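Predicted ATPase of the ABC class (Vibrio vulnificus, PDB 5D6A) binds the ATP analogue AMP-PNP and probably hydrolyses ATP, as expected of an ABC-class ATPase with a P-loop domain. Local coordinates at residues Gln194-Arg198 with Ser281-His285; Asn204-Phe209 with Gln240-His244; Asp297-Ile303 with Gly354-Ile360. One frame throughout, in Å; residues are numbered along the deposited sequence.

Overall arrangement
All three contacts lie within the P-loop domain and are largely buried. Interaction 1 joins the end of helix 181-199 to the chain just after helix 271-280. It is polar: side-chain amides and a guanidinium meet backbone groups and one another. Interaction 2 is apolar, has no hydrogen bond across it, and reaches the surface at its outer end. Interaction 3 is mostly backbone pairing of parallel strands, nearer the bound nucleotide than interaction 1: the Lys302 side chain is about 8 Å from it. From interaction 1, Leu197 packs on Leu243 of interaction 2, and Ile282 lies against the turn that opens interaction 3. Val207 O of interaction 2 probably accepts a hydrogen bond from Asp297 N of that turn.

Interaction 1: Gln194-Arg198 with Ser281-His285; sequences QEALR and SIYNH
Gln194 turns its CG away from its own carbonyl carbon (chi1 -79°) and then runs extended, which carries its amide to the backbone of His285. Arg198 starts with CG opposite the backbone N, and the bend at chi3 swings the guanidinium toward Asn284 and Ser281. Both residues lie one turn apart on helix 181-199 of the P-loop domain. The contact joins this helix to the segment that follows helix 271-280, the helix after the probable Walker A loop.

The Gln194 amide pairs with one residue through both of its ends. Its OE1 accepts from His285 N at 2.8 Å, a nearly straight bond. Its NE2 gives a longer bond to His285 O, 3.1 Å, in the plane of that carbonyl. NE2 also bonds to Val190 O in its own helix. This pairing should restrict rotation of the amide.

Asn284 sends its side chain back past that of Gln194 in the opposite direction. The two amide planes are 47° apart, and Gln194 CB lies near Asn284 OD1. That oxygen takes its main bond from Arg198 NH1 at 2.7 Å and a weak one from NH2. The backbone of Asn284 bonds to Val125 of strand 124-125.

A long salt bridge links Arg198 NH1 to Glu195 OE1, and Arg198 NE makes a weak bond to Thr296 O. Arg198 NH2 makes its stronger bond to Ser281 O, 2.7 Å away at the guanidinium edge and within 1° of that plane.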
ATOM      1  N   GLN A 194      -7.774 -24.268 -19.259  1.00 43.83           N
ATOM      2  CA  GLN A 194      -6.804 -23.201 -19.001  1.00 43.36           C
ATOM      3  C   GLN A 194      -5.367 -23.712 -18.999  1.00 43.61           C
ATOM      4  O   GLN A 194      -4.481 -23.075 -19.570  1.00 43.64           O
ATOM      5  CB  GLN A 194      -7.122 -22.486 -17.690  1.00 42.96           C
ATOM      6  CG  GLN A 194      -8.247 -21.480 -17.831  1.00 43.38           C
ATOM      7  CD  GLN A 194      -8.694 -20.893 -16.510  1.00 42.78           C
ATOM      8  OE1 GLN A 194      -8.481 -19.713 -16.237  1.00 41.97           O
ATOM      9  NE2 GLN A 194      -9.300 -21.721 -15.672  1.00 43.61           N
ATOM     10  N   GLU A 195      -5.136 -24.859 -18.366  1.00 43.62           N
ATOM     11  CA  GLU A 195      -3.798 -25.438 -18.335  1.00 44.85           C
ATOM     12  C   GLU A 195      -3.394 -25.852 -19.745  1.00 45.21           C
ATOM     13  O   GLU A 195      -2.284 -25.559 -20.189  1.00 45.95           O
ATOM     14  CB  GLU A 195      -3.739 -26.639 -17.387  1.00 46.68           C
ATOM     15  CG  GLU A 195      -2.370 -27.306 -17.298  1.00 49.46           C
ATOM     16  CD  GLU A 195      -1.273 -26.371 -16.808  1.00 50.84           C
ATOM     17  OE1 GLU A 195      -1.589 -25.335 -16.179  1.00 49.78           O
ATOM     18  OE2 GLU A 195      -0.085 -26.685 -17.042  1.00 53.79           O
ATOM     19  N   ALA A 196      -4.309 -26.525 -20.442  1.00 45.22           N
ATOM     20  CA  ALA A 196      -4.075 -26.980 -21.813  1.00 46.16           C
ATOM     21  C   ALA A 196      -3.734 -25.814 -22.739  1.00 45.49           C
ATOM     22  O   ALA A 196      -2.837 -25.923 -23.565  1.00 46.31           O
ATOM     23  CB  ALA A 196      -5.290 -27.731 -22.336  1.00 46.92           C
ATOM     24  N   LEU A 197      -4.456 -24.705 -22.595  1.00 45.22           N
ATOM     25  CA  LEU A 197      -4.207 -23.509 -23.403  1.00 45.38           C
ATOM     26  C   LEU A 197      -2.865 -22.877 -23.041  1.00 45.40           C
ATOM     27  O   LEU A 197      -2.165 -22.358 -23.910  1.00 44.71           O
ATOM     28  CB  LEU A 197      -5.329 -22.484 -23.220  1.00 44.36           C
ATOM     29  CG  LEU A 197      -6.718 -22.887 -23.721  1.00 45.52           C
ATOM     30  CD1 LEU A 197      -7.755 -21.858 -23.299  1.00 44.71           C
ATOM     31  CD2 LEU A 197      -6.726 -23.077 -25.231  1.00 47.12           C
ATOM     32  N   ARG A 198      -2.513 -22.922 -21.756  1.00 45.96           N
ATOM     33  CA  ARG A 198      -1.244 -22.359 -21.299  1.00 47.25           C
ATOM     34  C   ARG A 198      -0.054 -23.168 -21.816  1.00 48.96           C
ATOM     35  O   ARG A 198       0.989 -22.600 -22.127  1.00 48.83           O
ATOM     36  CB  ARG A 198      -1.202 -22.256 -19.764  1.00 46.71           C
ATOM     37  CG  ARG A 198       0.104 -21.672 -19.232  1.00 47.67           C
ATOM     38  CD  ARG A 198       0.092 -21.393 -17.734  1.00 47.35           C
ATOM     39  NE  ARG A 198      -0.835 -20.318 -17.364  1.00 46.67           N
ATOM     40  CZ  ARG A 198      -2.083 -20.492 -16.925  1.00 45.62           C
ATOM     41  NH1 ARG A 198      -2.595 -21.711 -16.778  1.00 46.02           N
ATOM     42  NH2 ARG A 198      -2.824 -19.434 -16.622  1.00 44.43           N
ATOM     43  N   SER A 281      -3.536 -13.315 -15.673  1.00 39.22           N
ATOM     44  CA  SER A 281      -3.768 -14.593 -16.336  1.00 40.08           C
ATOM     45  C   SER A 281      -2.645 -15.601 -16.072  1.00 38.88           C
ATOM     46  O   SER A 281      -2.648 -16.691 -16.639  1.00 39.24           O
ATOM     47  CB  SER A 281      -3.989 -14.391 -17.831  1.00 41.92           C
ATOM     48  OG  SER A 281      -5.186 -13.658 -18.044  1.00 43.18           O
ATOM     49  N   ILE A 282      -1.676 -15.224 -15.236  1.00 38.25           N
ATOM     50  CA  ILE A 282      -0.627 -16.169 -14.833  1.00 38.66           C
ATOM     51  C   ILE A 282      -1.278 -17.218 -13.936  1.00 38.32           C
ATOM     52  O   ILE A 282      -0.724 -18.295 -13.721  1.00 39.15           O
ATOM     53  CB  ILE A 282       0.541 -15.503 -14.069  1.00 37.90           C
ATOM     54  CG1 ILE A 282       0.028 -14.780 -12.812  1.00 37.30           C
ATOM     55  CG2 ILE A 282       1.303 -14.550 -14.981  1.00 37.88           C
ATOM     56  CD1 ILE A 282       1.119 -14.131 -11.991  1.00 36.48           C
ATOM     57  N   TYR A 283      -2.446 -16.869 -13.394  1.00 37.85           N
ATOM     58  CA  TYR A 283      -3.232 -17.778 -12.571  1.00 38.34           C
ATOM     59  C   TYR A 283      -4.468 -18.189 -13.351  1.00 38.27           C
ATOM     60  O   TYR A 283      -4.859 -17.519 -14.306  1.00 38.05           O
ATOM     61  CB  TYR A 283      -3.718 -17.106 -11.285  1.00 38.08           C
ATOM     62  CG  TYR A 283      -2.651 -16.514 -10.403  1.00 37.61           C
ATOM     63  CD1 TYR A 283      -1.799 -17.327  -9.665  1.00 38.05           C
ATOM     64  CD2 TYR A 283      -2.536 -15.140 -10.256  1.00 37.06           C
ATOM     65  CE1 TYR A 283      -0.835 -16.783  -8.836  1.00 38.40           C
ATOM     66  CE2 TYR A 283      -1.578 -14.587  -9.429  1.00 37.15           C
ATOM     67  CZ  TYR A 283      -0.731 -15.411  -8.720  1.00 37.49           C
ATOM     68  OH  TYR A 283       0.222 -14.865  -7.894  1.00 37.94           O
ATOM     69  N   ASN A 284      -5.087 -19.283 -12.926  1.00 38.78           N
ATOM     70  CA  ASN A 284      -6.317 -19.763 -13.534  1.00 39.35           C
ATOM     71  C   ASN A 284      -7.483 -19.101 -12.813  1.00 38.60           C
ATOM     72  O   ASN A 284      -7.418 -18.880 -11.604  1.00 37.52           O
ATOM     73  CB  ASN A 284      -6.425 -21.282 -13.396  1.00 41.08           C
ATOM     74  CG  ASN A 284      -5.281 -22.019 -14.067  1.00 41.97           C
ATOM     75  OD1 ASN A 284      -4.743 -21.575 -15.083  1.00 42.41           O
ATOM     76  ND2 ASN A 284      -4.910 -23.160 -13.505  1.00 43.37           N
ATOM     77  N   HIS A 285      -8.542 -18.775 -13.550  1.00 38.43           N
ATOM     78  CA  HIS A 285      -9.723 -18.151 -12.951  1.00 38.32           C
ATOM     79  C   HIS A 285     -10.957 -19.041 -13.042  1.00 38.05           C
ATOM     80  O   HIS A 285     -11.035 -19.939 -13.887  1.00 37.41           O
ATOM     81  CB  HIS A 285      -9.994 -16.781 -13.575  1.00 38.78           C
ATOM     82  CG  HIS A 285      -8.989 -15.740 -13.187  1.00 38.56           C
ATOM     83  ND1 HIS A 285      -7.843 -15.501 -13.916  1.00 38.44           N
ATOM     84  CD2 HIS A 285      -8.952 -14.887 -12.136  1.00 37.90           C
ATOM     85  CE1 HIS A 285      -7.149 -14.540 -13.333  1.00 37.63           C
ATOM     86  NE2 HIS A 285      -7.799 -14.152 -12.251  1.00 37.51           N
TER

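Interaction 2: Asn204-Phe209 with Gln240-His244; sequences NGLVSF and QVTLH
Leu243 pushes its CD1 methyl onto one face of the Phe209 ring. This is a CH-pi contact: CD1 of Leu243 lies 3.5 Å from the centroid of the Phe209 ring and 17° off the ring normal. Phe209 extends its ring across to the other strand because its CG stands opposite the backbone N (chi1 173°). The ring edge meets a second bump: Val241 CG2 is 3.6 Å from Phe209 CD1 and lies near the ring plane.

The same Val241 methyl fits between this ring edge and Leu206. Leu206 CD1 and Val241 CG2 meet tip to tip at 3.9 Å, and Leu206 CD1 approaches Leu243 CD2 more loosely. At the outer end, the amide of exposed Asn204 lies alongside Leu243 CD2. Leu206 and Asn204 come from before the corner that the chain turns at Val207.

Strands 206-211 and 240-245 are not paired directly. Strand 249-257 lies between them in a four-stranded antiparallel sheet, and its Val251 touches both Phe209 and Leu243. Phe209, Val241 and Leu243 thus meet across the intervening strand 249-257. Leu201, in the loop after helix 181-199, also packs on Phe209.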
ATOM      1  N   ASN A 204       3.006 -22.344 -30.254  1.00 58.21           N
ATOM      2  CA  ASN A 204       2.504 -21.387 -31.242  1.00 56.44           C
ATOM      3  C   ASN A 204       3.228 -20.034 -31.207  1.00 54.21           C
ATOM      4  O   ASN A 204       2.740 -19.049 -31.767  1.00 52.76           O
ATOM      5  CB  ASN A 204       0.996 -21.197 -31.059  1.00 55.41           C
ATOM      6  CG  ASN A 204       0.218 -22.485 -31.274  1.00 56.79           C
ATOM      7  OD1 ASN A 204       0.574 -23.305 -32.120  1.00 59.69           O
ATOM      8  ND2 ASN A 204      -0.858 -22.659 -30.520  1.00 55.69           N
ATOM      9  N   GLY A 205       4.394 -19.996 -30.561  1.00 52.66           N
ATOM     10  CA  GLY A 205       5.185 -18.775 -30.466  1.00 51.75           C
ATOM     11  C   GLY A 205       4.426 -17.620 -29.849  1.00 49.74           C
ATOM     12  O   GLY A 205       4.519 -16.489 -30.323  1.00 49.42           O
ATOM     13  N   LEU A 206       3.683 -17.911 -28.785  1.00 48.64           N
ATOM     14  CA  LEU A 206       2.880 -16.908 -28.089  1.00 46.97           C
ATOM     15  C   LEU A 206       3.280 -16.795 -26.626  1.00 45.14           C
ATOM     16  O   LEU A 206       3.776 -17.755 -26.040  1.00 46.26           O
ATOM     17  CB  LEU A 206       1.398 -17.288 -28.160  1.00 46.56           C
ATOM     18  CG  LEU A 206       0.789 -17.474 -29.548  1.00 47.27           C
ATOM     19  CD1 LEU A 206      -0.657 -17.927 -29.423  1.00 46.96           C
ATOM     20  CD2 LEU A 206       0.890 -16.195 -30.365  1.00 47.44           C
ATOM     21  N   VAL A 207       3.063 -15.617 -26.045  1.00 43.65           N
ATOM     22  CA  VAL A 207       3.347 -15.385 -24.621  1.00 42.72           C
ATOM     23  C   VAL A 207       2.056 -15.161 -23.838  1.00 41.11           C
ATOM     24  O   VAL A 207       2.063 -15.184 -22.610  1.00 40.49           O
ATOM     25  CB  VAL A 207       4.303 -14.196 -24.384  1.00 42.76           C
ATOM     26  CG1 VAL A 207       5.653 -14.491 -25.003  1.00 44.72           C
ATOM     27  CG2 VAL A 207       3.732 -12.895 -24.930  1.00 42.55           C
ATOM     28  N   SER A 208       0.956 -14.939 -24.558  1.00 41.07           N
ATOM     29  CA  SER A 208      -0.347 -14.727 -23.932  1.00 40.35           C
ATOM     30  C   SER A 208      -1.460 -14.916 -24.963  1.00 40.30           C
ATOM     31  O   SER A 208      -1.236 -14.778 -26.166  1.00 41.24           O
ATOM     32  CB  SER A 208      -0.430 -13.328 -23.313  1.00 40.05           C
ATOM     33  OG  SER A 208      -1.633 -13.161 -22.582  1.00 39.37           O
ATOM     34  N   PHE A 209      -2.658 -15.232 -24.477  1.00 39.64           N
ATOM     35  CA  PHE A 209      -3.813 -15.455 -25.339  1.00 40.42           C
ATOM     36  C   PHE A 209      -5.105 -14.953 -24.694  1.00 40.34           C
ATOM     37  O   PHE A 209      -5.496 -15.429 -23.630  1.00 39.26           O
ATOM     38  CB  PHE A 209      -3.940 -16.943 -25.661  1.00 40.85           C
ATOM     39  CG  PHE A 209      -5.191 -17.297 -26.414  1.00 41.70           C
ATOM     40  CD1 PHE A 209      -5.256 -17.145 -27.793  1.00 43.14           C
ATOM     41  CD2 PHE A 209      -6.299 -17.799 -25.746  1.00 41.21           C
ATOM     42  CE1 PHE A 209      -6.407 -17.476 -28.489  1.00 44.43           C
ATOM     43  CE2 PHE A 209      -7.451 -18.133 -26.436  1.00 42.43           C
ATOM     44  CZ  PHE A 209      -7.506 -17.971 -27.810  1.00 44.16           C
ATOM     45  N   GLN A 240      -5.109 -12.567 -35.011  1.00 53.91           N
ATOM     46  CA  GLN A 240      -5.977 -13.604 -34.446  1.00 53.73           C
ATOM     47  C   GLN A 240      -5.358 -14.997 -34.528  1.00 53.81           C
ATOM     48  O   GLN A 240      -4.702 -15.342 -35.515  1.00 56.19           O
ATOM     49  CB  GLN A 240      -7.308 -13.597 -35.212  1.00 55.90           C
ATOM     50  CG  GLN A 240      -8.260 -14.756 -34.937  1.00 55.89           C
ATOM     51  CD  GLN A 240      -9.452 -14.750 -35.890  1.00 57.73           C
ATOM     52  OE1 GLN A 240      -9.940 -13.691 -36.286  1.00 57.33           O
ATOM     53  NE2 GLN A 240      -9.924 -15.938 -36.262  1.00 58.68           N
ATOM     54  N   VAL A 241      -5.576 -15.793 -33.483  1.00 52.67           N
ATOM     55  CA  VAL A 241      -5.107 -17.180 -33.436  1.00 52.50           C
ATOM     56  C   VAL A 241      -6.211 -18.030 -32.828  1.00 52.20           C
ATOM     57  O   VAL A 241      -7.085 -17.514 -32.132  1.00 51.40           O
ATOM     58  CB  VAL A 241      -3.811 -17.360 -32.619  1.00 50.92           C
ATOM     59  CG1 VAL A 241      -2.693 -16.508 -33.201  1.00 51.32           C
ATOM     60  CG2 VAL A 241      -4.040 -17.031 -31.151  1.00 49.48           C
ATOM     61  N   THR A 242      -6.165 -19.331 -33.086  1.00 53.21           N
ATOM     62  CA  THR A 242      -7.179 -20.245 -32.581  1.00 53.28           C
ATOM     63  C   THR A 242      -6.533 -21.433 -31.879  1.00 52.65           C
ATOM     64  O   THR A 242      -5.850 -22.236 -32.507  1.00 54.58           O
ATOM     65  CB  THR A 242      -8.074 -20.743 -33.730  1.00 55.37           C
ATOM     66  OG1 THR A 242      -8.623 -19.617 -34.429  1.00 55.71           O
ATOM     67  CG2 THR A 242      -9.204 -21.624 -33.202  1.00 55.65           C
ATOM     68  N   LEU A 243      -6.744 -21.530 -30.571  1.00 51.38           N
ATOM     69  CA  LEU A 243      -6.191 -22.619 -29.776  1.00 51.12           C
ATOM     70  C   LEU A 243      -7.241 -23.704 -29.591  1.00 51.33           C
ATOM     71  O   LEU A 243      -8.392 -23.531 -29.984  1.00 53.28           O
ATOM     72  CB  LEU A 243      -5.727 -22.100 -28.418  1.00 50.14           C
ATOM     73  CG  LEU A 243      -4.703 -20.961 -28.455  1.00 49.47           C
ATOM     74  CD1 LEU A 243      -4.342 -20.531 -27.039  1.00 47.74           C
ATOM     75  CD2 LEU A 243      -3.458 -21.373 -29.224  1.00 50.02           C
ATOM     76  N   HIS A 244      -6.843 -24.820 -28.987  1.00 50.60           N
ATOM     77  CA  HIS A 244      -7.757 -25.937 -28.776  1.00 51.26           C
ATOM     78  C   HIS A 244      -7.735 -26.436 -27.340  1.00 49.75           C
ATOM     79  O   HIS A 244      -6.680 -26.762 -26.806  1.00 49.80           O
ATOM     80  CB  HIS A 244      -7.398 -27.090 -29.718  1.00 53.27           C
ATOM     81  CG  HIS A 244      -8.308 -28.274 -29.602  1.00 55.05           C
ATOM     82  ND1 HIS A 244      -8.045 -29.338 -28.765  1.00 55.64           N
ATOM     83  CD2 HIS A 244      -9.481 -28.561 -30.215  1.00 56.39           C
ATOM     84  CE1 HIS A 244      -9.015 -30.230 -28.870  1.00 56.68           C
ATOM     85  NE2 HIS A 244      -9.898 -29.782 -29.744  1.00 57.19           N
TER

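Interaction 3: Asp297-Ile303 with Gly354-Ile360; sequences DGSAMKI and GASTLLI
Ser299 OG accepts a bond from Ser356 N, 3.2 Å long and nearly straight at 163°. The same hydroxyl donates to Asp297 OD1 at 2.8 Å, so it is used both ways. Ser299 N also donates to Asp297 OD1, which closes an Asx turn. Both donors reach that oxygen from one face of the carboxylate. The turn from Asp297 to Ala300 is type I, with Ala300 N bonded to Asp297 O.

Beyond the turn, the chain becomes strand 301-302, an outermost strand, within this chain, of the mainly parallel sheet of the P-loop domain. It runs parallel to strand 357-361. Met301, a selenomethionine, uses both backbone groups here: its N donates to Thr357 O at 3.0 Å, and its O accepts from Leu359 N. The next bond runs from Ile303 N to Leu359 O at 3.0 Å, nearly along the C=O axis (170°).

Lys302 N takes no part in these bonds and donates to Gln502 OE1, while Ala300 O accepts from both Gln502 NE2 and Arg555 NH1. The CB and CG of Lys302 pack on Leu359, whereas its NZ forms a salt bridge with Glu501. On the other edge of strand 357-361, Leu358 and Ile360 bond to Ile406 through their backbones.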
ATOM      1  N   ASP A 297       2.149 -16.496 -20.087  1.00 39.45           N
ATOM      2  CA  ASP A 297       3.367 -17.132 -19.631  1.00 39.78           C
ATOM      3  C   ASP A 297       3.378 -17.097 -18.098  1.00 38.41           C
ATOM      4  O   ASP A 297       3.262 -16.029 -17.499  1.00 36.59           O
ATOM      5  CB  ASP A 297       4.563 -16.376 -20.211  1.00 40.55           C
ATOM      6  CG  ASP A 297       5.889 -16.979 -19.826  1.00 40.93           C
ATOM      7  OD1 ASP A 297       5.966 -17.739 -18.833  1.00 41.59           O
ATOM      8  OD2 ASP A 297       6.868 -16.670 -20.523  1.00 40.95           O
ATOM      9  N   GLY A 298       3.510 -18.268 -17.480  1.00 38.42           N
ATOM     10  CA  GLY A 298       3.494 -18.396 -16.023  1.00 37.55           C
ATOM     11  C   GLY A 298       4.546 -17.595 -15.277  1.00 38.11           C
ATOM     12  O   GLY A 298       4.341 -17.228 -14.119  1.00 37.79           O
ATOM     13  N   SER A 299       5.669 -17.318 -15.936  1.00 39.09           N
ATOM     14  CA  SER A 299       6.771 -16.574 -15.318  1.00 38.28           C
ATOM     15  C   SER A 299       6.724 -15.060 -15.560  1.00 37.88           C
ATOM     16  O   SER A 299       7.599 -14.333 -15.090  1.00 37.45           O
ATOM     17  CB  SER A 299       8.103 -17.120 -15.832  1.00 39.02           C
ATOM     18  OG  SER A 299       8.191 -16.988 -17.240  1.00 40.48           O
ATOM     19  N   ALA A 300       5.710 -14.586 -16.283  1.00 37.70           N
ATOM     20  CA  ALA A 300       5.592 -13.154 -16.590  1.00 36.95           C
ATOM     21  C   ALA A 300       5.601 -12.291 -15.327  1.00 36.62           C
ATOM     22  O   ALA A 300       4.800 -12.503 -14.415  1.00 35.34           O
ATOM     23  CB  ALA A 300       4.333 -12.891 -17.399  1.00 37.43           C
HETATM   24  N   MSE A 301       6.513 -11.318 -15.289  1.00 37.01           N
HETATM   25  CA  MSE A 301       6.662 -10.425 -14.139  1.00 36.80           C
HETATM   26  C   MSE A 301       6.438  -8.995 -14.520  1.00 37.30           C
HETATM   27  O   MSE A 301       7.087  -8.481 -15.429  1.00 37.81           O
HETATM   28  CB  MSE A 301       8.086 -10.561 -13.593  1.00 36.83           C
HETATM   29  CG  MSE A 301       8.436  -9.542 -12.500  1.00 36.21           C
HETATM   30 SE   MSE A 301       7.314  -9.776 -10.892  1.00 34.81          SE
HETATM   31  CE  MSE A 301       8.003 -11.537 -10.351  1.00 35.19           C
ATOM     32  N   LYS A 302       5.522  -8.330 -13.824  1.00 38.63           N
ATOM     33  CA  LYS A 302       5.268  -6.925 -14.081  1.00 40.57           C
ATOM     34  C   LYS A 302       6.202  -6.120 -13.209  1.00 40.93           C
ATOM     35  O   LYS A 302       6.234  -6.290 -11.993  1.00 38.87           O
ATOM     36  CB  LYS A 302       3.813  -6.542 -13.805  1.00 41.88           C
ATOM     37  CG  LYS A 302       3.502  -5.082 -14.122  1.00 44.30           C
ATOM     38  CD  LYS A 302       2.006  -4.853 -14.236  1.00 46.25           C
ATOM     39  CE  LYS A 302       1.645  -3.430 -14.646  1.00 48.09           C
ATOM     40  NZ  LYS A 302       2.001  -2.406 -13.624  1.00 50.52           N
ATOM     41  N   ILE A 303       6.978  -5.253 -13.844  1.00 43.54           N
ATOM     42  CA  ILE A 303       7.920  -4.426 -13.122  1.00 46.11           C
ATOM     43  C   ILE A 303       7.457  -2.978 -13.170  1.00 48.35           C
ATOM     44  O   ILE A 303       6.881  -2.527 -14.158  1.00 49.70           O
ATOM     45  CB  ILE A 303       9.357  -4.575 -13.672  1.00 47.53           C
ATOM     46  CG1 ILE A 303       9.455  -4.092 -15.122  1.00 49.73           C
ATOM     47  CG2 ILE A 303       9.807  -6.028 -13.581  1.00 47.02           C
ATOM     48  CD1 ILE A 303      10.848  -4.208 -15.705  1.00 51.49           C
ATOM     49  N   GLY A 354      14.860 -16.168 -14.312  1.00 37.66           N
ATOM     50  CA  GLY A 354      14.376 -16.893 -15.485  1.00 37.82           C
ATOM     51  C   GLY A 354      12.986 -16.517 -15.968  1.00 37.24           C
ATOM     52  O   GLY A 354      12.212 -17.386 -16.371  1.00 37.49           O
ATOM     53  N   ALA A 355      12.668 -15.224 -15.933  1.00 36.79           N
ATOM     54  CA  ALA A 355      11.375 -14.741 -16.415  1.00 35.89           C
ATOM     55  C   ALA A 355      11.438 -14.653 -17.931  1.00 37.12           C
ATOM     56  O   ALA A 355      12.409 -14.126 -18.483  1.00 37.83           O
ATOM     57  CB  ALA A 355      11.061 -13.379 -15.823  1.00 35.07           C
ATOM     58  N   SER A 356      10.407 -15.170 -18.600  1.00 37.05           N
ATOM     59  CA  SER A 356      10.350 -15.167 -20.066  1.00 37.55           C
ATOM     60  C   SER A 356       9.591 -13.963 -20.605  1.00 37.64           C
ATOM     61  O   SER A 356       9.701 -13.626 -21.787  1.00 38.33           O
ATOM     62  CB  SER A 356       9.661 -16.433 -20.567  1.00 37.63           C
ATOM     63  OG  SER A 356      10.317 -17.598 -20.121  1.00 39.25           O
ATOM     64  N   THR A 357       8.811 -13.322 -19.746  1.00 36.60           N
ATOM     65  CA  THR A 357       8.025 -12.180 -20.173  1.00 36.92           C
ATOM     66  C   THR A 357       8.032 -11.087 -19.117  1.00 35.77           C
ATOM     67  O   THR A 357       7.961 -11.362 -17.920  1.00 35.05           O
ATOM     68  CB  THR A 357       6.578 -12.605 -20.480  1.00 37.03           C
ATOM     69  OG1 THR A 357       6.589 -13.659 -21.456  1.00 38.13           O
ATOM     70  CG2 THR A 357       5.763 -11.427 -20.999  1.00 36.94           C
ATOM     71  N   LEU A 358       8.127  -9.845 -19.578  1.00 36.30           N
ATOM     72  CA  LEU A 358       8.150  -8.685 -18.703  1.00 35.66           C
ATOM     73  C   LEU A 358       6.995  -7.775 -19.064  1.00 35.71           C
ATOM     74  O   LEU A 358       6.799  -7.455 -20.232  1.00 35.86           O
ATOM     75  CB  LEU A 358       9.469  -7.935 -18.862  1.00 36.00           C
ATOM     76  CG  LEU A 358      10.726  -8.737 -18.527  1.00 35.97           C
ATOM     77  CD1 LEU A 358      11.966  -7.970 -18.951  1.00 37.40           C
ATOM     78  CD2 LEU A 358      10.776  -9.088 -17.048  1.00 35.21           C
ATOM     79  N   LEU A 359       6.230  -7.363 -18.061  1.00 36.18           N
ATOM     80  CA  LEU A 359       5.083  -6.491 -18.276  1.00 36.98           C
ATOM     81  C   LEU A 359       5.409  -5.115 -17.721  1.00 37.41           C
ATOM     82  O   LEU A 359       5.877  -4.998 -16.595  1.00 36.98           O
ATOM     83  CB  LEU A 359       3.846  -7.073 -17.590  1.00 36.81           C
ATOM     84  CG  LEU A 359       3.557  -8.541 -17.931  1.00 37.14           C
ATOM     85  CD1 LEU A 359       2.346  -9.041 -17.162  1.00 36.78           C
ATOM     86  CD2 LEU A 359       3.361  -8.736 -19.429  1.00 38.30           C
ATOM     87  N   ILE A 360       5.177  -4.076 -18.517  1.00 40.30           N
ATOM     88  CA  ILE A 360       5.473  -2.704 -18.105  1.00 42.44           C
ATOM     89  C   ILE A 360       4.345  -1.757 -18.473  1.00 43.79           C
ATOM     90  O   ILE A 360       3.751  -1.875 -19.541  1.00 44.61           O
ATOM     91  CB  ILE A 360       6.779  -2.197 -18.756  1.00 44.01           C
ATOM     92  CG1 ILE A 360       7.955  -3.070 -18.312  1.00 44.44           C
ATOM     93  CG2 ILE A 360       7.029  -0.737 -18.396  1.00 44.37           C
ATOM     94  CD1 ILE A 360       9.278  -2.691 -18.933  1.00 47.02           C
TER